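Long-range contact in probable receptor YhhM (Klebsiella variicola At-22, PDB 3Q6C), which is of unknown function, a member of the DUF2500 (YhhM-like) family that may act as a receptor: residues S9-K14 / Y35-R40. Numbering follows the deposited sequence.
Sequences SNKREK and YEASFR
Arg12 and Glu36 form a hydrogen-bonded pair between antiparallel strands 9-14 and 35-40, whose directions differ by 173°. Both bonds support the register: Arg12 N donates to Glu36 O at 2.9 Å, and Glu36 N to Arg12 O at 3.1 Å. Further along, Ser38 N reaches Asn10 O at 2.7 Å. There Ser9 and Asn10 both face Ser38, a classic beta bulge, and the return bond from Asn10 N to Ser38 O is weak. The pairing joins strands 2-15 and 33-41 within an antiparallel sheet; strand 48-52 flanks the latter on its other edge.

The side chains of Lys11, Glu13, Tyr35 and Ala37 share one face. Glu13 and Tyr35 run side by side, the Glu13 carboxylate turned 21° from the ring plane, and Glu13 CG approaches Tyr35 CE2 at 3.5 Å. Tyr57 meets the Tyr35 ring and makes a cation-pi contact with Lys11, whose NZ is hydrogen-bonded to Leu60 O.

On the opposite face Arg12, Lys14 and Glu36 form a salt-bridge network. CG of Arg12 stands anti to its backbone N (chi1 -172°), beside the carbonyl carbon, and a bend at chi3 turns NE. Arg12 and Glu36 lie side by side, guanidinium and carboxylate planes steeply inclined. The long, weak bridge runs from Lys14 NZ to Glu36 OE2, 3.5 Å. Glu36 OE2 also lies at the guanidinium edge, near its plane, 2.9 Å from Arg12 NH2 in a bent, likewise weak bond.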
ATOM      1  N   SER A   9      -3.339  -3.953  -4.801  1.00 20.86           N
ATOM      2  CA  SER A   9      -4.074  -3.488  -5.973  1.00 22.60           C
ATOM      3  C   SER A   9      -3.199  -2.928  -7.063  1.00 24.09           C
ATOM      4  O   SER A   9      -3.098  -3.505  -8.144  1.00 27.16           O
ATOM      5  CB  SER A   9      -5.069  -2.393  -5.580  1.00 24.21           C
ATOM      6  OG  SER A   9      -6.296  -2.922  -5.149  1.00 27.90           O
ATOM      7  N   ASN A  10      -2.593  -1.779  -6.787  1.00 25.09           N
ATOM      8  CA  ASN A  10      -1.744  -1.126  -7.763  1.00 26.11           C
ATOM      9  C   ASN A  10      -0.823  -0.114  -7.120  1.00 25.26           C
ATOM     10  O   ASN A  10      -0.987   0.240  -5.956  1.00 25.27           O
ATOM     11  CB  ASN A  10      -2.596  -0.417  -8.820  1.00 27.78           C
ATOM     12  CG  ASN A  10      -3.201   0.875  -8.307  1.00 29.02           C
ATOM     13  OD1 ASN A  10      -3.969   0.867  -7.349  1.00 31.05           O
ATOM     14  ND2 ASN A  10      -2.853   1.992  -8.939  1.00 26.82           N
ATOM     15  N   LYS A  11       0.138   0.353  -7.912  1.00 24.56           N
ATOM     16  CA  LYS A  11       1.125   1.333  -7.484  1.00 23.67           C
ATOM     17  C   LYS A  11       1.273   2.428  -8.536  1.00 24.45           C
ATOM     18  O   LYS A  11       1.311   2.162  -9.741  1.00 25.13           O
ATOM     19  CB  LYS A  11       2.478   0.650  -7.262  1.00 21.97           C
ATOM     20  CG  LYS A  11       2.600  -0.083  -5.929  1.00 20.64           C
ATOM     21  CD  LYS A  11       3.816  -1.013  -5.902  1.00 18.46           C
ATOM     22  CE  LYS A  11       5.135  -0.273  -6.139  1.00 16.74           C
ATOM     23  NZ  LYS A  11       6.252  -1.244  -6.369  1.00 14.12           N
ATOM     24  N   ARG A  12       1.354   3.667  -8.080  1.00 24.66           N
ATOM     25  CA  ARG A  12       1.509   4.769  -8.998  1.00 24.31           C
ATOM     26  C   ARG A  12       2.625   5.670  -8.533  1.00 23.23           C
ATOM     27  O   ARG A  12       2.758   5.948  -7.348  1.00 20.85           O
ATOM     28  CB  ARG A  12       0.214   5.572  -9.111  1.00 26.61           C
ATOM     29  CG  ARG A  12       0.251   6.642 -10.207  1.00 31.65           C
ATOM     30  CD  ARG A  12      -1.030   7.472 -10.250  1.00 35.92           C
ATOM     31  NE  ARG A  12      -1.226   8.253  -9.028  1.00 39.16           N
ATOM     32  CZ  ARG A  12      -2.270   9.045  -8.801  1.00 40.17           C
ATOM     33  NH1 ARG A  12      -3.226   9.166  -9.715  1.00 39.70           N
ATOM     34  NH2 ARG A  12      -2.361   9.720  -7.657  1.00 38.86           N
ATOM     35  N   GLU A  13       3.443   6.095  -9.486  1.00 25.08           N
ATOM     36  CA  GLU A  13       4.546   7.009  -9.229  1.00 26.93           C
ATOM     37  C   GLU A  13       4.118   8.250  -9.999  1.00 27.55           C
ATOM     38  O   GLU A  13       3.771   8.171 -11.174  1.00 28.25           O
ATOM     39  CB  GLU A  13       5.846   6.458  -9.798  1.00 27.38           C
ATOM     40  CG  GLU A  13       7.086   6.957  -9.085  1.00 30.94           C
ATOM     41  CD  GLU A  13       8.357   6.370  -9.669  1.00 33.30           C
ATOM     42  OE1 GLU A  13       8.275   5.295 -10.302  1.00 34.01           O
ATOM     43  OE2 GLU A  13       9.436   6.978  -9.487  1.00 33.92           O
ATOM     44  N   LYS A  14       4.132   9.391  -9.333  1.00 28.71           N
ATOM     45  CA  LYS A  14       3.694  10.627  -9.952  1.00 31.42           C
ATOM     46  C   LYS A  14       4.622  11.779  -9.610  1.00 32.72           C
ATOM     47  O   LYS A  14       5.171  11.841  -8.511  1.00 32.00           O
ATOM     48  CB  LYS A  14       2.274  10.929  -9.475  1.00 33.26           C
ATOM     49  CG  LYS A  14       1.710  12.257  -9.904  1.00 37.01           C
ATOM     50  CD  LYS A  14       0.229  12.357  -9.547  1.00 39.69           C
ATOM     51  CE  LYS A  14       0.001  12.270  -8.043  1.00 40.68           C
ATOM     52  NZ  LYS A  14      -1.456  12.213  -7.722  1.00 40.36           N
ATOM     53  N   TYR A  35       4.479   9.001  -4.195  1.00 27.87           N
ATOM     54  CA  TYR A  35       4.223   7.579  -4.334  1.00 25.55           C
ATOM     55  C   TYR A  35       2.921   7.159  -3.662  1.00 25.47           C
ATOM     56  O   TYR A  35       2.582   7.643  -2.583  1.00 26.30           O
ATOM     57  CB  TYR A  35       5.390   6.776  -3.763  1.00 23.69           C
ATOM     58  CG  TYR A  35       6.746   7.170  -4.312  1.00 21.12           C
ATOM     59  CD1 TYR A  35       7.481   8.212  -3.742  1.00 19.97           C
ATOM     60  CD2 TYR A  35       7.306   6.489  -5.386  1.00 19.02           C
ATOM     61  CE1 TYR A  35       8.746   8.557  -4.227  1.00 18.06           C
ATOM     62  CE2 TYR A  35       8.564   6.827  -5.880  1.00 16.31           C
ATOM     63  CZ  TYR A  35       9.277   7.856  -5.298  1.00 17.35           C
ATOM     64  OH  TYR A  35      10.531   8.169  -5.782  1.00 19.43           O
ATOM     65  N   GLU A  36       2.193   6.258  -4.315  1.00 24.82           N
ATOM     66  CA  GLU A  36       0.919   5.766  -3.807  1.00 23.45           C
ATOM     67  C   GLU A  36       0.732   4.272  -4.084  1.00 22.76           C
ATOM     68  O   GLU A  36       1.064   3.774  -5.163  1.00 22.64           O
ATOM     69  CB  GLU A  36      -0.232   6.537  -4.453  1.00 23.20           C
ATOM     70  CG  GLU A  36      -0.398   7.972  -3.976  1.00 26.22           C
ATOM     71  CD  GLU A  36      -1.393   8.776  -4.821  1.00 28.00           C
ATOM     72  OE1 GLU A  36      -2.453   8.235  -5.201  1.00 28.96           O
ATOM     73  OE2 GLU A  36      -1.115   9.958  -5.099  1.00 30.41           O
ATOM     74  N   ALA A  37       0.201   3.558  -3.098  1.00 20.00           N
ATOM     75  CA  ALA A  37      -0.059   2.137  -3.249  1.00 17.44           C
ATOM     76  C   ALA A  37      -1.502   1.886  -2.861  1.00 17.29           C
ATOM     77  O   ALA A  37      -2.005   2.452  -1.889  1.00 18.04           O
ATOM     78  CB  ALA A  37       0.856   1.342  -2.363  1.00 17.45           C
ATOM     79  N   SER A  38      -2.182   1.050  -3.631  1.00 16.93           N
ATOM     80  CA  SER A  38      -3.567   0.740  -3.321  1.00 17.13           C
ATOM     81  C   SER A  38      -3.685  -0.687  -2.835  1.00 17.81           C
ATOM     82  O   SER A  38      -3.057  -1.589  -3.377  1.00 18.16           O
ATOM     83  CB  SER A  38      -4.462   0.938  -4.542  1.00 15.12           C
ATOM     84  OG  SER A  38      -4.659   2.312  -4.808  1.00 14.93           O
ATOM     85  N   PHE A  39      -4.486  -0.877  -1.796  1.00 18.30           N
ATOM     86  CA  PHE A  39      -4.715  -2.197  -1.240  1.00 17.94           C
ATOM     87  C   PHE A  39      -6.191  -2.532  -1.376  1.00 21.22           C
ATOM     88  O   PHE A  39      -7.067  -1.678  -1.163  1.00 22.05           O
ATOM     89  CB  PHE A  39      -4.283  -2.212   0.213  1.00 15.07           C
ATOM     90  CG  PHE A  39      -2.820  -1.970   0.389  1.00 15.84           C
ATOM     91  CD1 PHE A  39      -1.915  -3.026   0.312  1.00 12.27           C
ATOM     92  CD2 PHE A  39      -2.333  -0.674   0.572  1.00 14.65           C
ATOM     93  CE1 PHE A  39      -0.540  -2.797   0.413  1.00 13.08           C
ATOM     94  CE2 PHE A  39      -0.965  -0.433   0.672  1.00 14.95           C
ATOM     95  CZ  PHE A  39      -0.062  -1.497   0.592  1.00 14.86           C
ATOM     96  N   ARG A  40      -6.467  -3.774  -1.752  1.00 22.12           N
ATOM     97  CA  ARG A  40      -7.841  -4.206  -1.932  1.00 25.21           C
ATOM     98  C   ARG A  40      -8.133  -5.480  -1.156  1.00 25.71           C
ATOM     99  O   ARG A  40      -7.279  -6.353  -1.023  1.00 25.14           O
ATOM    100  CB  ARG A  40      -8.117  -4.431  -3.420  1.00 28.18           C
ATOM    101  CG  ARG A  40      -9.485  -4.984  -3.728  1.00 32.21           C
ATOM    102  CD  ARG A  40      -9.582  -5.325  -5.186  1.00 34.73           C
ATOM    103  NE  ARG A  40      -9.448  -4.141  -6.022  1.00 37.11           N
ATOM    104  CZ  ARG A  40      -9.001  -4.173  -7.271  1.00 38.04           C
ATOM    105  NH1 ARG A  40      -8.644  -5.333  -7.811  1.00 38.26           N
ATOM    106  NH2 ARG A  40      -8.926  -3.055  -7.980  1.00 37.92           N
TER